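Binary enterotoxin of Clostridium perfringens component a (Clostridium perfringens, PDB 5WTZ) is the actin-specific ADP-ribosylating component of an iota-like binary enterotoxin and binds NAD+. Local coordinates at residues S35-T40 and L76-T81; N43-I46 and E51-S54; Y55-K60 and I136-K141; T81-S86 and R179-Q184. One frame throughout, in Å; residues are numbered along the deposited sequence. Where two conformers were deposited one is given.

Interaction 1 of 4, residues S35-T40 and L76-T81; sequences SKAEST and LKNIST
Glu38 turns its CG to the position opposite its own carbonyl carbon (chi1 -74°), and from there the chain runs out extended towards helix 70-83. Thr81 holds OG1 between its backbone N and carbonyl carbon (chi1 69°), which leaves the hydroxyl directed at Glu38. The two side chains cross at about a right angle. Thr81 OG1 lies 2.4 Å from Glu38 OE2. This bond is very short and doubtful in detail, and Asn78 O is a second partner of OG1. Glu38 CG also packs on the backbone of the second helix, 3.7 Å from Asn78 O.

Asn78 fills the other half of the contact. Its ND2 sits 3.7 Å from Ala37 CB, while the amide finds its main polar partner in Ser41 OG. The helix segments 36-40 and 76-81 cross at -97°, with their axes 8.4 Å apart at closest approach. The contact therefore joins the first turn of helix 36-61 to the C-terminal half of helix 70-83, in the N-terminal ADP-ribosyltransferase-like region.

Glu38 also belongs to a capping box. Ser35 N donates to Glu38 OE1 at 2.9 Å; OE1 accepts through its anti lone pair, away from OE2. Glu38 N donates to Ser35 OG at 3.1 Å. A salt bridge from Lys85 reaches the same OE1. One buried carboxylate thus serves a helix start and a lysine, with the very short threonine contact less certain. The lysine and the nearby helix N terminus would probably keep Glu38 ionised.

Interaction 2 of 4, residues N43-I46 and E51-S54; sequences NNYI and EINS
With its CG anti to the backbone N (chi1 -173°), Tyr45 reaches across a bend in its own helix to meet Ile52 and Asn53. Its CB lies 4.1 Å from Ile52 CD1. The ring atom CD1 of Tyr45 is equally near that methyl, at 4.1 Å. Further out, Tyr45 CE1 meets the amide of Asn53, whose OD1 lies in the ring plane at the edge, 3.8 Å from CE1. Ring and amide planes stand 66° apart. At the tip, Asn53 ND2 donates a weak hydrogen bond to Tyr45 OH over 3.4 Å, nearly straight at 164°. The hydroxyl has a stronger partner in Asp142.

Both segments belong to helix 36-61. Tyr45 and Ile52 have their CA atoms 6.9 Å apart, well short of the span of seven residues in a straight alpha-helix. The helix is therefore sharply bent between them, and Asn48 OD1 accepts from Glu51 N at this point. Leu72, Leu76 and Ile79 of helix 70-83 pack on Ile52.

The Ile52 methyl tucks against the backbone of 43-46, with CD1 3.5 Å from Asn44 O. Asn53 OD1 accepts from Phe140 N, a bond that helps fix how the amide is turned.

Interaction 3 of 4, residues Y55-K60 and I136-K141; sequences YSIKKK and IQDGFK
The Asp138 carboxylate is the flat group here. Ile57 CD1 lies over one side of it, 4.0 Å from Asp138 CG. Lys60 NZ approaches close to the carboxylate plane, on the side of OD1 turned away from OD2. It bonds to Asp138 OD1 at 2.8 Å through the anti lone pair, forming a salt bridge. The contact sets helix 36-61 against the loop between strands 134-136 and 141-144, in the first of two ADP-ribosyltransferase-like regions. It also borders the second region: Arg361 of strand 358-364 makes a salt bridge to the same OD1, and Ile415 packs on Ile57.

Lys60 has its CG between the backbone N and the carbonyl carbon (chi1 67°). The rest of the chain is extended and carries the ammonium across to the loop, nearly at a right angle to Asp138. Glu217 gives NZ a second acidic partner. Two acids on Lys60 and two bases on Asp138 would probably keep both residues charged.

Ile57 also lays its CD1 against Asp138 CB at 3.6 Å. One turn before Lys60, Ser56 OG touches Gly139 CA at 3.5 Å and bonds to Asn53 O. Gly139 has a positive phi (71°) where the loop turns. A water joins the two sides: it accepts from Lys60 NZ and from Gly139 N, each at 2.8 Å, and donates to Ser56 OG, also at 2.8 Å.

Interaction 4 of 4, residues T81-S86 and R179-Q184; sequences TAVKKS and RVLIDQ
Asp183 OD1 is held by two groups while the rest of its side chain rests on Val83 and Lys84. Gln184 N donates to Asp183 OD1 at 2.8 Å, from 47° above the carboxylate plane. Ser80 OG is hydrogen-bonded to the same oxygen. This grip limits the rotation of the carboxylate and leaves OD2 facing Lys84. Lys84 CE lies 3.2 Å from Asp183 OD2. The ammonium is farther off: Lys84 NZ and Asp183 OD2 form only a long salt bridge, at 3.8 Å. The Lys84 chain bends at its last torsion (chi4 148°), and NZ bonds to Ser80 OG, so Ser80 serves both charged residues.

The contact lies near the C-terminal end of helix 70-83, where Val83 to Ser86 form a type I beta turn. This end of the helix packs on strand 179-182, the middle strand of a three-stranded antiparallel sheet in the N-terminal ADP-ribosyltransferase-like region. The neighbouring strands are 141-144 and 168-171. Backbone bonding between Ser86 and Ala168 also ties the turn to strand 168-171.

Val83 supplies the apolar half with its two methyls. CG1 meets Leu181, 3.8 Å from Leu181 CG and 3.6 Å from the carbonyl oxygen Leu181 O. The two side chains cross at about a right angle. CG2 points instead to Asp183, 3.7 Å from Asp183 CG. Asp183 has its own CG opposite the backbone N (chi1 -155°), which carries the carboxylate over to this methyl. Leu181 also packs against Ile42 and Tyr45 of helix 36-61.

How the interactions relate
Helix 36-61 opens interactions 1, 2 and 3 in turn. Interaction 2 closes first, within the helix itself, and is nested in the loop that interaction 1 closes when helix 70-83 returns to the start of helix 36-61. Interaction 3 leaves from inside that loop and closes only at 136-141, so it crosses interaction 1. Interaction 4 opens where interaction 1 ends, at the shared Thr81, and closes at 179-184, crossing interaction 3 as well. Phe140, packed on Leu76 and Ile79 and near Asp183, links interactions 1, 3 and 4. Lys141 and Ile182 pair across neighbouring strands. Together the four contacts tie two successive helices to the small antiparallel sheet and its connecting loop.

Interaction 1 of 4, residues S35-T40 and L76-T81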
loop_
_atom_site.group_PDB
_atom_site.type_symbol
_atom_site.label_atom_id
_atom_site.label_comp_id
_atom_site.label_asym_id
_atom_site.label_seq_id
_atom_site.Cartn_x
_atom_site.Cartn_y
_atom_site.Cartn_z
ATOM N N SER A 35 24.808 10.660 -12.043
ATOM C CA SER A 35 26.076 10.051 -11.684
ATOM C C SER A 35 26.229 8.764 -12.485
ATOM O O SER A 35 25.267 8.294 -13.101
ATOM C CB SER A 35 26.141 9.761 -10.184
ATOM O OG SER A 35 25.099 8.878 -9.802
ATOM N N LYS A 36 27.432 8.196 -12.486
ATOM C CA LYS A 36 27.637 6.910 -13.134
ATOM C C LYS A 36 26.751 5.863 -12.470
ATOM O O LYS A 36 26.209 4.988 -13.139
ATOM C CB LYS A 36 29.104 6.476 -13.074
ATOM C CG LYS A 36 29.334 5.089 -13.649
ATOM C CD LYS A 36 30.804 4.741 -13.767
ATOM C CE LYS A 36 31.435 4.443 -12.422
ATOM N NZ LYS A 36 32.829 3.946 -12.600
ATOM N N ALA A 37 26.595 5.972 -11.151
ATOM C CA ALA A 37 25.798 5.012 -10.395
ATOM C C ALA A 37 24.323 5.095 -10.776
ATOM O O ALA A 37 23.623 4.085 -10.785
ATOM C CB ALA A 37 25.975 5.234 -8.906
ATOM N N GLU A 38 23.856 6.295 -11.102
ATOM C CA GLU A 38 22.463 6.486 -11.484
ATOM C C GLU A 38 22.192 5.965 -12.886
ATOM O O GLU A 38 21.169 5.334 -13.135
ATOM C CB GLU A 38 22.081 7.959 -11.402
ATOM C CG GLU A 38 21.911 8.484 -9.997
ATOM C CD GLU A 38 21.592 9.973 -9.973
ATOM O OE1 GLU A 38 22.273 10.735 -10.681
ATOM O OE2 GLU A 38 20.659 10.387 -9.252
ATOM N N SER A 39 23.098 6.243 -13.812
ATOM C CA SER A 39 22.945 5.708 -15.154
ATOM C C SER A 39 22.888 4.183 -15.110
ATOM O O SER A 39 21.993 3.578 -15.693
ATOM C CB SER A 39 24.072 6.188 -16.061
ATOM O OG SER A 39 23.781 7.487 -16.541
ATOM N N THR A 40 23.811 3.565 -14.382
ATOM C CA THR A 40 23.845 2.106 -14.309
ATOM C C THR A 40 22.646 1.543 -13.546
ATOM O O THR A 40 22.221 0.426 -13.804
ATOM C CB THR A 40 25.136 1.600 -13.654
ATOM O OG1 THR A 40 25.162 1.989 -12.278
ATOM C CG2 THR A 40 26.340 2.172 -14.358
ATOM N N LEU A 76 17.759 0.699 -5.663
ATOM C CA LEU A 76 16.601 1.355 -5.066
ATOM C C LEU A 76 16.905 2.826 -4.759
ATOM O O LEU A 76 16.107 3.707 -5.076
ATOM C CB LEU A 76 16.154 0.622 -3.798
ATOM C CG LEU A 76 15.498 -0.745 -4.012
ATOM C CD1 LEU A 76 14.996 -1.307 -2.704
ATOM C CD2 LEU A 76 14.369 -0.656 -5.019
ATOM N N LYS A 77 18.066 3.089 -4.163
ATOM C CA LYS A 77 18.454 4.454 -3.820
ATOM C C LYS A 77 18.668 5.311 -5.067
ATOM O O LYS A 77 18.171 6.434 -5.153
ATOM C CB LYS A 77 19.730 4.455 -2.968
ATOM C CG LYS A 77 19.645 3.643 -1.677
ATOM C CD LYS A 77 21.036 3.429 -1.069
ATOM C CE LYS A 77 20.998 2.515 0.156
ATOM N NZ LYS A 77 20.476 3.203 1.371
ATOM N N ASN A 78 19.400 4.773 -6.041
ATOM C CA ASN A 78 19.827 5.562 -7.197
ATOM C C ASN A 78 18.718 5.841 -8.215
ATOM O O ASN A 78 18.725 6.887 -8.855
ATOM C CB ASN A 78 21.002 4.878 -7.914
ATOM C CG ASN A 78 22.190 4.629 -6.997
ATOM O OD1 ASN A 78 22.340 5.272 -5.955
ATOM N ND2 ASN A 78 23.040 3.680 -7.377
ATOM N N ILE A 79 17.779 4.912 -8.385
ATOM C CA ILE A 79 16.700 5.130 -9.342
ATOM C C ILE A 79 15.874 6.317 -8.873
ATOM O O ILE A 79 15.478 7.182 -9.665
ATOM C CB ILE A 79 15.807 3.879 -9.503
ATOM C CG1 ILE A 79 16.602 2.766 -10.184
ATOM C CG2 ILE A 79 14.599 4.191 -10.354
ATOM C CD1 ILE A 79 16.006 1.395 -10.006
ATOM N N SER A 80 15.666 6.362 -7.565
ATOM C CA SER A 80 14.867 7.399 -6.921
ATOM C C SER A 80 15.492 8.799 -7.068
ATOM O O SER A 80 14.799 9.749 -7.431
ATOM C CB SER A 80 14.664 7.038 -5.448
ATOM O OG SER A 80 13.736 7.905 -4.815
ATOM N N THR A 81 16.791 8.941 -6.808
ATOM C CA THR A 81 17.426 10.249 -7.000
ATOM C C THR A 81 17.441 10.637 -8.476
ATOM O O THR A 81 17.360 11.818 -8.819
ATOM C CB THR A 81 18.872 10.295 -6.471
ATOM O OG1 THR A 81 19.713 9.468 -7.287
ATOM C CG2 THR A 81 18.932 9.843 -5.026
#

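Interaction 2 of 4, residues N43-I46 and E51-S54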
loop_
_atom_site.group_PDB
_atom_site.type_symbol
_atom_site.label_atom_id
_atom_site.label_comp_id
_atom_site.label_asym_id
_atom_site.label_seq_id
_atom_site.Cartn_x
_atom_site.Cartn_y
_atom_site.Cartn_z
ATOM N N ASN A 43 19.830 1.745 -15.952
ATOM C CA ASN A 43 20.062 0.645 -16.880
ATOM C C ASN A 43 19.627 -0.689 -16.292
ATOM O O ASN A 43 19.090 -1.540 -16.996
ATOM C CB ASN A 43 21.535 0.585 -17.293
ATOM C CG ASN A 43 21.832 1.422 -18.518
ATOM O OD1 ASN A 43 20.979 1.586 -19.391
ATOM N ND2 ASN A 43 23.052 1.940 -18.602
ATOM N N ASN A 44 19.860 -0.868 -14.996
ATOM C CA ASN A 44 19.411 -2.064 -14.292
ATOM C C ASN A 44 17.881 -2.152 -14.258
ATOM O O ASN A 44 17.314 -3.243 -14.272
ATOM C CB ASN A 44 19.963 -2.100 -12.859
ATOM C CG ASN A 44 21.459 -2.402 -12.799
ATOM O OD1 ASN A 44 22.076 -2.828 -13.786
ATOM N ND2 ASN A 44 22.047 -2.195 -11.623
ATOM N N TYR A 45 17.211 -1.007 -14.227
ATOM C CA TYR A 45 15.750 -1.020 -14.203
ATOM C C TYR A 45 15.203 -1.408 -15.583
ATOM O O TYR A 45 14.230 -2.155 -15.681
ATOM C CB TYR A 45 15.178 0.337 -13.748
ATOM C CG TYR A 45 13.680 0.287 -13.555
ATOM C CD1 TYR A 45 13.129 -0.161 -12.360
ATOM C CD2 TYR A 45 12.814 0.661 -14.577
ATOM C CE1 TYR A 45 11.740 -0.225 -12.181
ATOM C CE2 TYR A 45 11.440 0.606 -14.412
ATOM C CZ TYR A 45 10.910 0.161 -13.223
ATOM O OH TYR A 45 9.542 0.095 -13.087
ATOM N N ILE A 46 15.814 -0.890 -16.641
ATOM C CA ILE A 46 15.415 -1.281 -17.984
ATOM C C ILE A 46 15.528 -2.796 -18.155
ATOM O O ILE A 46 14.634 -3.416 -18.718
ATOM C CB ILE A 46 16.260 -0.580 -19.052
ATOM C CG1 ILE A 46 15.986 0.922 -19.047
ATOM C CG2 ILE A 46 15.992 -1.171 -20.435
ATOM C CD1 ILE A 46 16.939 1.705 -19.911
ATOM N N GLU A 51 12.416 -7.551 -10.962
ATOM C CA GLU A 51 13.277 -7.961 -9.862
ATOM C C GLU A 51 13.527 -6.814 -8.865
ATOM O O GLU A 51 13.486 -7.015 -7.655
ATOM C CB GLU A 51 14.580 -8.499 -10.428
ATOM C CG GLU A 51 15.764 -8.504 -9.491
ATOM C CD GLU A 51 16.937 -9.211 -10.108
ATOM O OE1 GLU A 51 17.748 -8.562 -10.822
ATOM O OE2 GLU A 51 17.041 -10.433 -9.886
ATOM N N ILE A 52 13.782 -5.614 -9.374
ATOM C CA ILE A 52 13.960 -4.444 -8.525
ATOM C C ILE A 52 12.690 -4.128 -7.741
ATOM O O ILE A 52 12.724 -3.863 -6.527
ATOM C CB ILE A 52 14.386 -3.234 -9.363
ATOM C CG1 ILE A 52 15.782 -3.501 -9.920
ATOM C CG2 ILE A 52 14.323 -1.929 -8.518
ATOM C CD1 ILE A 52 16.200 -2.611 -11.056
ATOM N N ASN A 53 11.554 -4.180 -8.420
ATOM C CA ASN A 53 10.311 -3.823 -7.759
ATOM C C ASN A 53 9.915 -4.865 -6.720
ATOM O O ASN A 53 9.423 -4.515 -5.650
ATOM C CB ASN A 53 9.191 -3.616 -8.783
ATOM C CG ASN A 53 9.354 -2.326 -9.557
ATOM O OD1 ASN A 53 9.889 -1.350 -9.039
ATOM N ND2 ASN A 53 8.892 -2.312 -10.800
ATOM N N SER A 54 10.162 -6.136 -7.017
ATOM C CA SER A 54 9.828 -7.176 -6.068
ATOM C C SER A 54 10.738 -7.053 -4.851
ATOM O O SER A 54 10.291 -7.222 -3.714
ATOM C CB SER A 54 9.939 -8.555 -6.710
ATOM O OG SER A 54 8.822 -8.773 -7.555
#

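Interaction 3 of 4, residues Y55-K60 and I136-K141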
loop_
_atom_site.group_PDB
_atom_site.type_symbol
_atom_site.label_atom_id
_atom_site.label_comp_id
_atom_site.label_asym_id
_atom_site.label_seq_id
_atom_site.Cartn_x
_atom_site.Cartn_y
_atom_site.Cartn_z
ATOM N N TYR A 55 12.001 -6.717 -5.092
ATOM C CA TYR A 55 12.947 -6.509 -4.002
ATOM C C TYR A 55 12.541 -5.349 -3.085
ATOM O O TYR A 55 12.673 -5.461 -1.866
ATOM C CB TYR A 55 14.366 -6.280 -4.548
ATOM C CG TYR A 55 15.391 -6.104 -3.443
ATOM C CD1 TYR A 55 15.887 -7.205 -2.755
ATOM C CD2 TYR A 55 15.831 -4.839 -3.067
ATOM C CE1 TYR A 55 16.816 -7.052 -1.731
ATOM C CE2 TYR A 55 16.763 -4.673 -2.050
ATOM C CZ TYR A 55 17.244 -5.783 -1.384
ATOM O OH TYR A 55 18.160 -5.629 -0.377
ATOM N N SER A 56 12.050 -4.242 -3.642
ATOM C CA SER A 56 11.633 -3.111 -2.816
ATOM C C SER A 56 10.610 -3.560 -1.778
ATOM O O SER A 56 10.601 -3.075 -0.657
ATOM C CB SER A 56 11.048 -1.982 -3.667
ATOM O OG SER A 56 9.747 -2.308 -4.123
ATOM N N ILE A 57 9.767 -4.511 -2.171
ATOM C CA ILE A 57 8.764 -5.073 -1.275
ATOM C C ILE A 57 9.387 -5.930 -0.166
ATOM O O ILE A 57 9.096 -5.714 1.027
ATOM C CB ILE A 57 7.736 -5.893 -2.078
ATOM C CG1 ILE A 57 6.927 -4.934 -2.959
ATOM C CG2 ILE A 57 6.835 -6.685 -1.144
ATOM C CD1 ILE A 57 5.914 -5.604 -3.886
ATOM N N LYS A 58 10.233 -6.885 -0.556
ATOM C CA LYS A 58 11.025 -7.692 0.378
ATOM C C LYS A 58 11.698 -6.814 1.422
ATOM O O LYS A 58 11.605 -7.063 2.631
ATOM C CB LYS A 58 12.108 -8.493 -0.361
ATOM C CG LYS A 58 11.624 -9.656 -1.208
ATOM C CD LYS A 58 12.794 -10.221 -2.012
ATOM C CE LYS A 58 12.365 -11.405 -2.863
ATOM N NZ LYS A 58 12.005 -12.572 -2.015
ATOM N N LYS A 59 12.386 -5.779 0.942
ATOM C CA LYS A 59 13.237 -4.976 1.795
ATOM C C LYS A 59 12.427 -4.188 2.816
ATOM O O LYS A 59 12.770 -4.154 3.994
ATOM C CB LYS A 59 14.086 -4.016 0.958
ATOM C CG LYS A 59 15.091 -3.215 1.766
ATOM C CD LYS A 59 15.677 -2.090 0.929
ATOM C CE LYS A 59 16.640 -1.220 1.745
ATOM N NZ LYS A 59 17.698 -2.037 2.388
ATOM N N LYS A 60 11.350 -3.555 2.370
ATOM C CA LYS A 60 10.618 -2.674 3.266
ATOM C C LYS A 60 9.812 -3.448 4.309
ATOM O O LYS A 60 9.520 -2.912 5.375
ATOM C CB LYS A 60 9.713 -1.727 2.473
ATOM C CG LYS A 60 8.552 -2.340 1.738
ATOM C CD LYS A 60 8.016 -1.277 0.788
ATOM C CE LYS A 60 6.644 -1.582 0.243
ATOM N NZ LYS A 60 6.293 -0.531 -0.771
ATOM N N ILE A 136 -2.412 1.430 -3.163
ATOM C CA ILE A 136 -0.986 1.637 -2.991
ATOM C C ILE A 136 -0.205 0.964 -4.116
ATOM O O ILE A 136 -0.416 -0.207 -4.431
ATOM C CB ILE A 136 -0.519 1.127 -1.581
ATOM C CG1 ILE A 136 -1.116 2.028 -0.490
ATOM C CG2 ILE A 136 1.001 1.102 -1.489
ATOM C CD1 ILE A 136 -0.904 1.511 0.930
ATOM N N GLN A 137 0.714 1.710 -4.721
ATOM C CA GLN A 137 1.532 1.180 -5.807
ATOM C C GLN A 137 2.965 0.902 -5.352
ATOM O O GLN A 137 3.753 1.833 -5.157
ATOM C CB GLN A 137 1.527 2.159 -6.982
ATOM C CG GLN A 137 0.123 2.564 -7.416
ATOM C CD GLN A 137 -0.663 1.409 -7.999
ATOM O OE1 GLN A 137 -0.177 0.699 -8.889
ATOM N NE2 GLN A 137 -1.889 1.228 -7.534
ATOM N N ASP A 138 3.303 -0.381 -5.208
ATOM C CA ASP A 138 4.632 -0.787 -4.738
ATOM C C ASP A 138 5.701 -0.648 -5.815
ATOM O O ASP A 138 5.437 -0.863 -6.994
ATOM C CB ASP A 138 4.615 -2.223 -4.238
ATOM C CG ASP A 138 3.767 -2.377 -3.012
ATOM O OD1 ASP A 138 4.172 -1.837 -1.963
ATOM O OD2 ASP A 138 2.706 -3.010 -3.109
ATOM N N GLY A 139 6.913 -0.308 -5.396
ATOM C CA GLY A 139 8.023 -0.168 -6.323
ATOM C C GLY A 139 7.910 1.046 -7.231
ATOM O O GLY A 139 7.089 1.939 -7.002
ATOM N N PHE A 140 8.760 1.087 -8.249
ATOM C CA PHE A 140 8.673 2.109 -9.282
ATOM C C PHE A 140 7.630 1.678 -10.301
ATOM O O PHE A 140 7.398 0.487 -10.513
ATOM C CB PHE A 140 10.029 2.339 -9.961
ATOM C CG PHE A 140 11.132 2.682 -9.004
ATOM C CD1 PHE A 140 11.322 3.980 -8.582
ATOM C CD2 PHE A 140 11.967 1.691 -8.509
ATOM C CE1 PHE A 140 12.333 4.286 -7.679
ATOM C CE2 PHE A 140 12.973 1.989 -7.612
ATOM C CZ PHE A 140 13.159 3.289 -7.196
ATOM N N LYS A 141 6.993 2.652 -10.930
ATOM C CA LYS A 141 5.961 2.362 -11.907
ATOM C C LYS A 141 6.313 3.030 -13.225
ATOM O O LYS A 141 6.349 4.250 -13.317
ATOM C CB LYS A 141 4.592 2.836 -11.395
ATOM C CG LYS A 141 3.440 2.600 -12.367
ATOM C CD LYS A 141 3.413 1.160 -12.864
ATOM C CE LYS A 141 2.080 0.825 -13.532
ATOM N NZ LYS A 141 1.982 -0.614 -13.922
HETATM O O HOH W 1 8.131 -0.305 -2.925
#

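Interaction 4 of 4, residues T81-S86 and R179-Q184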
loop_
_atom_site.group_PDB
_atom_site.type_symbol
_atom_site.label_atom_id
_atom_site.label_comp_id
_atom_site.label_asym_id
_atom_site.label_seq_id
_atom_site.Cartn_x
_atom_site.Cartn_y
_atom_site.Cartn_z
ATOM N N THR A 81 16.791 8.941 -6.808
ATOM C CA THR A 81 17.426 10.249 -7.000
ATOM C C THR A 81 17.441 10.637 -8.476
ATOM O O THR A 81 17.360 11.818 -8.819
ATOM C CB THR A 81 18.872 10.295 -6.471
ATOM O OG1 THR A 81 19.713 9.468 -7.287
ATOM C CG2 THR A 81 18.932 9.843 -5.026
ATOM N N ALA A 82 17.545 9.642 -9.350
ATOM C CA ALA A 82 17.561 9.897 -10.782
ATOM C C ALA A 82 16.247 10.523 -11.240
ATOM O O ALA A 82 16.251 11.591 -11.860
ATOM C CB ALA A 82 17.842 8.610 -11.555
ATOM N N VAL A 83 15.124 9.881 -10.921
ATOM C CA VAL A 83 13.830 10.389 -11.379
ATOM C C VAL A 83 13.471 11.715 -10.706
ATOM O O VAL A 83 12.774 12.539 -11.296
ATOM C CB VAL A 83 12.683 9.365 -11.156
ATOM C CG1 VAL A 83 12.887 8.136 -12.044
ATOM C CG2 VAL A 83 12.549 8.982 -9.679
ATOM N N LYS A 84 13.964 11.937 -9.491
ATOM C CA LYS A 84 13.720 13.207 -8.803
ATOM C C LYS A 84 14.390 14.383 -9.503
ATOM O O LYS A 84 14.098 15.537 -9.196
ATOM C CB LYS A 84 14.186 13.137 -7.343
ATOM C CG LYS A 84 13.208 12.419 -6.433
ATOM C CD LYS A 84 13.764 12.210 -5.035
ATOM C CE LYS A 84 12.720 11.554 -4.150
ATOM N NZ LYS A 84 13.291 10.660 -3.105
ATOM N N LYS A 85 15.288 14.095 -10.441
ATOM C CA LYS A 85 15.930 15.145 -11.225
ATOM C C LYS A 85 15.116 15.428 -12.482
ATOM O O LYS A 85 15.515 16.226 -13.330
ATOM C CB LYS A 85 17.364 14.749 -11.598
ATOM C CG LYS A 85 18.269 14.462 -10.406
ATOM C CD LYS A 85 19.657 13.995 -10.847
ATOM C CE LYS A 85 20.555 13.707 -9.643
ATOM N NZ LYS A 85 21.926 13.261 -10.044
ATOM N N SER A 86 13.971 14.764 -12.595
ATOM C CA SER A 86 13.119 14.891 -13.770
ATOM C C SER A 86 11.662 15.080 -13.353
ATOM O O SER A 86 10.795 14.286 -13.713
ATOM C CB SER A 86 13.264 13.657 -14.670
ATOM O OG SER A 86 12.637 13.867 -15.923
ATOM N N ARG A 179 9.009 5.492 -22.580
ATOM C CA ARG A 179 8.329 5.257 -21.305
ATOM C C ARG A 179 8.593 6.343 -20.260
ATOM O O ARG A 179 9.519 7.146 -20.375
ATOM C CB ARG A 179 8.735 3.895 -20.736
ATOM C CG ARG A 179 8.645 2.770 -21.742
ATOM C CD ARG A 179 8.880 1.409 -21.096
ATOM N NE ARG A 179 7.892 1.125 -20.062
ATOM C CZ ARG A 179 6.629 0.799 -20.314
ATOM N NH1 ARG A 179 6.206 0.715 -21.565
ATOM N NH2 ARG A 179 5.789 0.556 -19.319
ATOM N N VAL A 180 7.753 6.349 -19.238
ATOM C CA VAL A 180 7.865 7.299 -18.152
ATOM C C VAL A 180 8.055 6.547 -16.843
ATOM O O VAL A 180 7.263 5.684 -16.492
ATOM C CB VAL A 180 6.617 8.201 -18.073
ATOM C CG1 VAL A 180 6.664 9.075 -16.821
ATOM C CG2 VAL A 180 6.499 9.041 -19.346
ATOM N N LEU A 181 9.117 6.872 -16.126
ATOM C CA LEU A 181 9.433 6.168 -14.904
ATOM C C LEU A 181 9.040 7.014 -13.691
ATOM O O LEU A 181 9.593 8.089 -13.462
ATOM C CB LEU A 181 10.922 5.811 -14.886
ATOM C CG LEU A 181 11.512 5.016 -13.722
ATOM C CD1 LEU A 181 10.665 3.818 -13.368
ATOM C CD2 LEU A 181 12.928 4.588 -14.073
ATOM N N ILE A 182 8.064 6.531 -12.932
ATOM C CA ILE A 182 7.565 7.269 -11.775
ATOM C C ILE A 182 8.194 6.773 -10.474
ATOM O O ILE A 182 8.306 5.568 -10.247
ATOM C CB ILE A 182 6.032 7.154 -11.651
ATOM C CG1 ILE A 182 5.357 7.492 -12.980
ATOM C CG2 ILE A 182 5.521 8.048 -10.528
ATOM C CD1 ILE A 182 3.956 6.934 -13.096
ATOM N N ASP A 183 8.594 7.715 -9.625
ATOM C CA ASP A 183 9.176 7.405 -8.319
ATOM C C ASP A 183 8.305 6.492 -7.435
ATOM O O ASP A 183 7.090 6.366 -7.629
ATOM C CB ASP A 183 9.465 8.715 -7.581
ATOM C CG ASP A 183 10.570 8.582 -6.559
ATOM O OD1 ASP A 183 11.195 7.503 -6.504
ATOM O OD2 ASP A 183 10.823 9.564 -5.823
ATOM N N GLN A 184 8.954 5.853 -6.464
ATOM C CA GLN A 184 8.284 5.074 -5.437
ATOM C C GLN A 184 7.460 5.969 -4.525
ATOM O O GLN A 184 7.696 7.176 -4.466
ATOM C CB GLN A 184 9.302 4.307 -4.586
ATOM C CG GLN A 184 9.800 2.996 -5.157
ATOM C CD GLN A 184 10.547 2.178 -4.114
ATOM O OE1 GLN A 184 10.070 1.134 -3.668
ATOM N NE2 GLN A 184 11.717 2.660 -3.713
#